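Local coordinates for clavulanic acid biosynthesis oligopeptide binding protein 2 (Streptomyces clavuligerus, PDB 2WOL) that probably binds oligopeptides as an extracellular solute-binding protein linked to the biosynthesis of the beta-lactamase inhibitor clavulanic acid, at residues A[217-220]-A[224-227]; A[250-255]-A[267-272]. All coordinates share one frame; numbering follows the deposited sequence.

Contact 1. Residues A[217-220]-A[224-227]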
loop_
_atom_site.group_PDB
_atom_site.type_symbol
_atom_site.label_atom_id
_atom_site.label_comp_id
_atom_site.label_asym_id
_atom_site.label_seq_id
_atom_site.Cartn_x
_atom_site.Cartn_y
_atom_site.Cartn_z
ATOM N N VAL A 217 8.573 11.542 -18.997
ATOM C CA VAL A 217 9.961 11.197 -18.725
ATOM C C VAL A 217 10.877 11.879 -19.745
ATOM O O VAL A 217 10.746 11.658 -20.952
ATOM C CB VAL A 217 10.190 9.664 -18.765
ATOM C CG1 VAL A 217 11.641 9.329 -18.450
ATOM C CG2 VAL A 217 9.248 8.945 -17.801
ATOM N N ALA A 218 11.790 12.715 -19.253
ATOM C CA ALA A 218 12.784 13.367 -20.105
ATOM C C ALA A 218 14.050 12.522 -20.184
ATOM O O ALA A 218 14.662 12.395 -21.252
ATOM C CB ALA A 218 13.104 14.761 -19.587
ATOM N N ARG A 219 14.438 11.947 -19.049
ATOM C CA ARG A 219 15.608 11.087 -18.979
ATOM C C ARG A 219 15.554 10.208 -17.741
ATOM O O ARG A 219 15.194 10.670 -16.662
ATOM C CB ARG A 219 16.893 11.920 -18.973
ATOM C CG ARG A 219 18.158 11.105 -19.171
ATOM C CD ARG A 219 19.386 11.972 -19.012
ATOM N NE ARG A 219 20.556 11.163 -18.684
ATOM C CZ ARG A 219 21.653 11.627 -18.097
ATOM N NH1 ARG A 219 21.744 12.909 -17.757
ATOM N NH2 ARG A 219 22.659 10.803 -17.839
ATOM N N HIS A 220 15.901 8.937 -17.915
ATOM C CA HIS A 220 16.096 8.026 -16.801
ATOM C C HIS A 220 17.476 7.404 -16.947
ATOM O O HIS A 220 17.771 6.762 -17.960
ATOM C CB HIS A 220 15.014 6.941 -16.782
ATOM C CG HIS A 220 15.222 5.889 -15.735
ATOM N ND1 HIS A 220 15.465 6.185 -14.411
ATOM C CD2 HIS A 220 15.205 4.538 -15.820
ATOM C CE1 HIS A 220 15.596 5.062 -13.727
ATOM N NE2 HIS A 220 15.444 4.048 -14.559
ATOM N N THR A 224 20.689 6.414 -10.869
ATOM C CA THR A 224 21.337 7.724 -10.893
ATOM C C THR A 224 20.352 8.895 -10.852
ATOM O O THR A 224 20.402 9.724 -9.936
ATOM C CB THR A 224 22.285 7.845 -12.112
ATOM O OG1 THR A 224 23.253 6.788 -12.059
ATOM C CG2 THR A 224 23.003 9.190 -12.123
ATOM N N LEU A 225 19.465 8.968 -11.839
ATOM C CA LEU A 225 18.521 10.078 -11.912
ATOM C C LEU A 225 17.282 9.768 -12.740
ATOM O O LEU A 225 17.275 8.854 -13.573
ATOM C CB LEU A 225 19.213 11.351 -12.435
ATOM C CG LEU A 225 19.838 11.361 -13.837
ATOM C CD1 LEU A 225 18.796 11.609 -14.924
ATOM C CD2 LEU A 225 20.937 12.422 -13.912
ATOM N N LEU A 226 16.236 10.551 -12.496
ATOM C CA LEU A 226 15.036 10.543 -13.313
ATOM C C LEU A 226 14.559 11.980 -13.417
ATOM O O LEU A 226 14.261 12.617 -12.403
ATOM C CB LEU A 226 13.951 9.656 -12.687
ATOM C CG LEU A 226 12.577 9.641 -13.363
ATOM C CD1 LEU A 226 12.648 9.021 -14.761
ATOM C CD2 LEU A 226 11.580 8.896 -12.495
ATOM N N HIS A 227 14.518 12.492 -14.642
ATOM C CA HIS A 227 14.080 13.858 -14.895
ATOM C C HIS A 227 12.762 13.846 -15.646
ATOM O O HIS A 227 12.603 13.109 -16.629
ATOM C CB HIS A 227 15.145 14.629 -15.680
ATOM C CG HIS A 227 16.365 14.967 -14.878
ATOM N ND1 HIS A 227 17.343 15.822 -15.337
ATOM C CD2 HIS A 227 16.755 14.582 -13.638
ATOM C CE1 HIS A 227 18.292 15.935 -14.425
ATOM N NE2 HIS A 227 17.959 15.194 -13.383
#

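Contact 2. Residues A[250-255]-A[267-272]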
loop_
_atom_site.group_PDB
_atom_site.type_symbol
_atom_site.label_atom_id
_atom_site.label_comp_id
_atom_site.label_asym_id
_atom_site.label_seq_id
_atom_site.Cartn_x
_atom_site.Cartn_y
_atom_site.Cartn_z
ATOM N N GLU A 250 13.142 16.785 -10.853
ATOM C CA GLU A 250 14.404 16.061 -10.926
ATOM C C GLU A 250 14.567 15.167 -9.707
ATOM O O GLU A 250 14.653 15.653 -8.574
ATOM C CB GLU A 250 15.578 17.033 -11.044
ATOM C CG GLU A 250 15.619 17.767 -12.375
ATOM C CD GLU A 250 16.760 18.759 -12.465
ATOM O OE1 GLU A 250 17.505 18.920 -11.475
ATOM O OE2 GLU A 250 16.905 19.389 -13.534
ATOM N N LEU A 251 14.592 13.860 -9.953
ATOM C CA LEU A 251 14.820 12.869 -8.914
ATOM C C LEU A 251 16.275 12.406 -8.921
ATOM O O LEU A 251 16.768 11.917 -9.943
ATOM C CB LEU A 251 13.888 11.665 -9.102
ATOM C CG LEU A 251 14.114 10.461 -8.178
ATOM C CD1 LEU A 251 13.833 10.817 -6.721
ATOM C CD2 LEU A 251 13.270 9.270 -8.610
ATOM N N THR A 252 16.947 12.566 -7.781
ATOM C CA THR A 252 18.284 12.015 -7.559
ATOM C C THR A 252 18.122 10.668 -6.863
ATOM O O THR A 252 17.417 10.565 -5.858
ATOM C CB THR A 252 19.147 12.979 -6.715
ATOM O OG1 THR A 252 19.382 14.173 -7.470
ATOM C CG2 THR A 252 20.485 12.356 -6.340
ATOM N N ILE A 253 18.785 9.651 -7.413
ATOM C CA ILE A 253 18.587 8.254 -7.022
ATOM C C ILE A 253 19.860 7.628 -6.454
ATOM O O ILE A 253 20.963 7.910 -6.926
ATOM C CB ILE A 253 18.154 7.413 -8.250
ATOM C CG1 ILE A 253 16.840 7.954 -8.829
ATOM C CG2 ILE A 253 18.032 5.922 -7.895
ATOM C CD1 ILE A 253 16.467 7.382 -10.195
ATOM N N GLY A 254 19.698 6.780 -5.440
ATOM C CA GLY A 254 20.769 5.871 -5.016
ATOM C C GLY A 254 21.571 6.240 -3.785
ATOM O O GLY A 254 22.561 5.579 -3.472
ATOM N N LEU A 255 21.143 7.279 -3.074
ATOM C CA LEU A 255 21.844 7.704 -1.861
ATOM C C LEU A 255 21.624 6.762 -0.685
ATOM O O LEU A 255 20.532 6.220 -0.502
ATOM C CB LEU A 255 21.411 9.111 -1.447
ATOM C CG LEU A 255 21.673 10.257 -2.423
ATOM C CD1 LEU A 255 21.389 11.579 -1.744
ATOM C CD2 LEU A 255 23.094 10.216 -2.941
ATOM N N GLY A 267 18.852 21.118 2.780
ATOM C CA GLY A 267 18.174 21.846 1.707
ATOM C C GLY A 267 18.671 21.571 0.299
ATOM O O GLY A 267 18.250 22.238 -0.647
ATOM N N GLU A 268 19.557 20.583 0.148
ATOM C CA GLU A 268 20.081 20.210 -1.173
ATOM C C GLU A 268 19.026 19.495 -2.014
ATOM O O GLU A 268 19.080 19.507 -3.249
ATOM C CB GLU A 268 21.335 19.348 -1.027
ATOM C CG GLU A 268 22.532 20.093 -0.430
ATOM C CD GLU A 268 23.616 19.165 0.097
ATOM O OE1 GLU A 268 23.912 18.141 -0.552
ATOM O OE2 GLU A 268 24.181 19.470 1.165
ATOM N N PHE A 269 18.075 18.871 -1.330
ATOM C CA PHE A 269 16.897 18.295 -1.966
ATOM C C PHE A 269 15.671 18.850 -1.271
ATOM O O PHE A 269 15.730 19.203 -0.096
ATOM C CB PHE A 269 16.930 16.768 -1.890
ATOM C CG PHE A 269 18.175 16.175 -2.467
ATOM C CD1 PHE A 269 19.187 15.711 -1.637
ATOM C CD2 PHE A 269 18.359 16.120 -3.848
ATOM C CE1 PHE A 269 20.354 15.181 -2.173
ATOM C CE2 PHE A 269 19.519 15.589 -4.390
ATOM C CZ PHE A 269 20.520 15.119 -3.551
ATOM N N ASP A 270 14.567 18.929 -2.000
ATOM C CA ASP A 270 13.354 19.526 -1.464
ATOM C C ASP A 270 12.567 18.547 -0.608
ATOM O O ASP A 270 12.155 18.879 0.505
ATOM C CB ASP A 270 12.482 20.055 -2.602
ATOM C CG ASP A 270 13.174 21.136 -3.414
ATOM O OD1 ASP A 270 13.974 21.907 -2.836
ATOM O OD2 ASP A 270 12.911 21.223 -4.629
ATOM N N ILE A 271 12.372 17.342 -1.145
ATOM C CA ILE A 271 11.512 16.316 -0.563
ATOM C C ILE A 271 12.070 14.929 -0.875
ATOM O O ILE A 271 12.598 14.698 -1.963
ATOM C CB ILE A 271 10.061 16.418 -1.132
ATOM C CG1 ILE A 271 9.405 17.761 -0.770
ATOM C CG2 ILE A 271 9.185 15.229 -0.687
ATOM C CD1 ILE A 271 9.046 17.938 0.706
ATOM N N ASN A 272 11.951 14.019 0.092
ATOM C CA ASN A 272 12.245 12.605 -0.125
ATOM C C ASN A 272 11.038 11.936 -0.791
ATOM O O ASN A 272 10.002 11.734 -0.154
ATOM C CB ASN A 272 12.582 11.942 1.215
ATOM C CG ASN A 272 12.779 10.440 1.105
ATOM O OD1 ASN A 272 12.538 9.838 0.060
ATOM N ND2 ASN A 272 13.220 9.829 2.195
#

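Contact 1. Residues A[217-220]-A[224-227]
The axes of strand segments 217-220 and 225-227 approach to 4.7 Å with their directions 168° apart, an antiparallel pairing whose ladder is broken by a classic beta bulge where Ala218 and Arg219 both face His227. The carbonyl of His227 is gripped twice: its O takes Ala218 N at 2.8 Å and, more loosely, Arg219 N at 3.3 Å, both from the same face of the carbonyl plane. In return His227 N gives a nearly straight bond to Arg219 O, 2.8 Å. Ala218, at the bulge, has the nearly helical backbone angles usual for its first residue, and its small methyl fits close beside the shared carbonyl. One step on, His220 and Leu226 form a non-hydrogen-bonded pair, whose CA atoms are nearer each other than those of Arg219 and His227. With CG anti to the backbone N (chi1 175°), the His220 ring is brought towards the partner strand, and ND1 makes a weak, bent bond to Leu225 O at 3.3 Å. Leu226 CD1 touches both His220 CB and Val217 CG1, 3.7 and 3.8 Å away; a branched apolar end can meet two neighbours at once. On the other face the Arg219 chain reaches out extended across Leu225, whose CD2 lies 4.0 Å from NH1, over one face of the guanidinium. The same leucine sets CD1 over one face of the His227 ring, towards its rim, so one residue touches the flat faces of both groups. His227 turns its ring away from the hairpin partner, and ND1 is hydrogen-bonded to Arg248 NH2. This hairpin is the margin of a mixed sheet: strand 215-221 is outermost, whereas 225-230 pairs on its far side with strand 248-253, with Leu226 packing on Leu251 and, beside His220, on Leu46.

Contact 2. Residues A[250-255]-A[267-272]
In both Phe269 and Thr252 the first torsion places the touching group anti to the carbonyl carbon: chi1 of -55° carries the phenyl ring towards strand 250-253, and chi1 of -66° places Thr252 OG1 at the ring's edge, near its plane. OG1 lies 3.4 Å from Phe269 CE2, a van der Waals approach in which the oxygen faces the slightly positive ring rim. The other branch of the threonine, CG2, is anti to the backbone N and rests 3.9 Å from CZ, so this beta-branched residue offers the phenyl both a polar and an apolar arm. Leu255 comes from the opposite direction to Phe269, its CD1 3.8 Å from CE1 at an oblique approach. No hydrogen bond crosses the contact, and Thr252 and Phe269 CA atoms are 8.5 Å apart; a long, flat aromatic side chain suits such a gap. Phe269 follows shortly after helix 257-265, which ends in a Schellman motif at Gly267. Strand 34-39 lies between strands 248-253 and 271-272 in the sheet, and its Val38 packs against both Leu255 and Phe269, while Arg263 of helix 257-265 touches the same two side chains.

In the fold
Followed from the N terminus, the chain first forms contact 1, which closes the tight turn of the hairpin between strands 215-221 and 225-230. It then returns as strand 248-253 and opens contact 2, which closes the connection through helix 257-265 just before strand 271-272. The two contacts are in series, neither nested nor crossed, with centres about 13 Å apart. They join directly where strands 225-230 and 248-253 are neighbours: Leu226 O to Leu251 N is a probable hydrogen bond of 2.8 Å. Contact 1 thus ties the edge hairpin, and contact 2 reaches across strand 34-39 to the loop leading into the other edge strand of the same sheet.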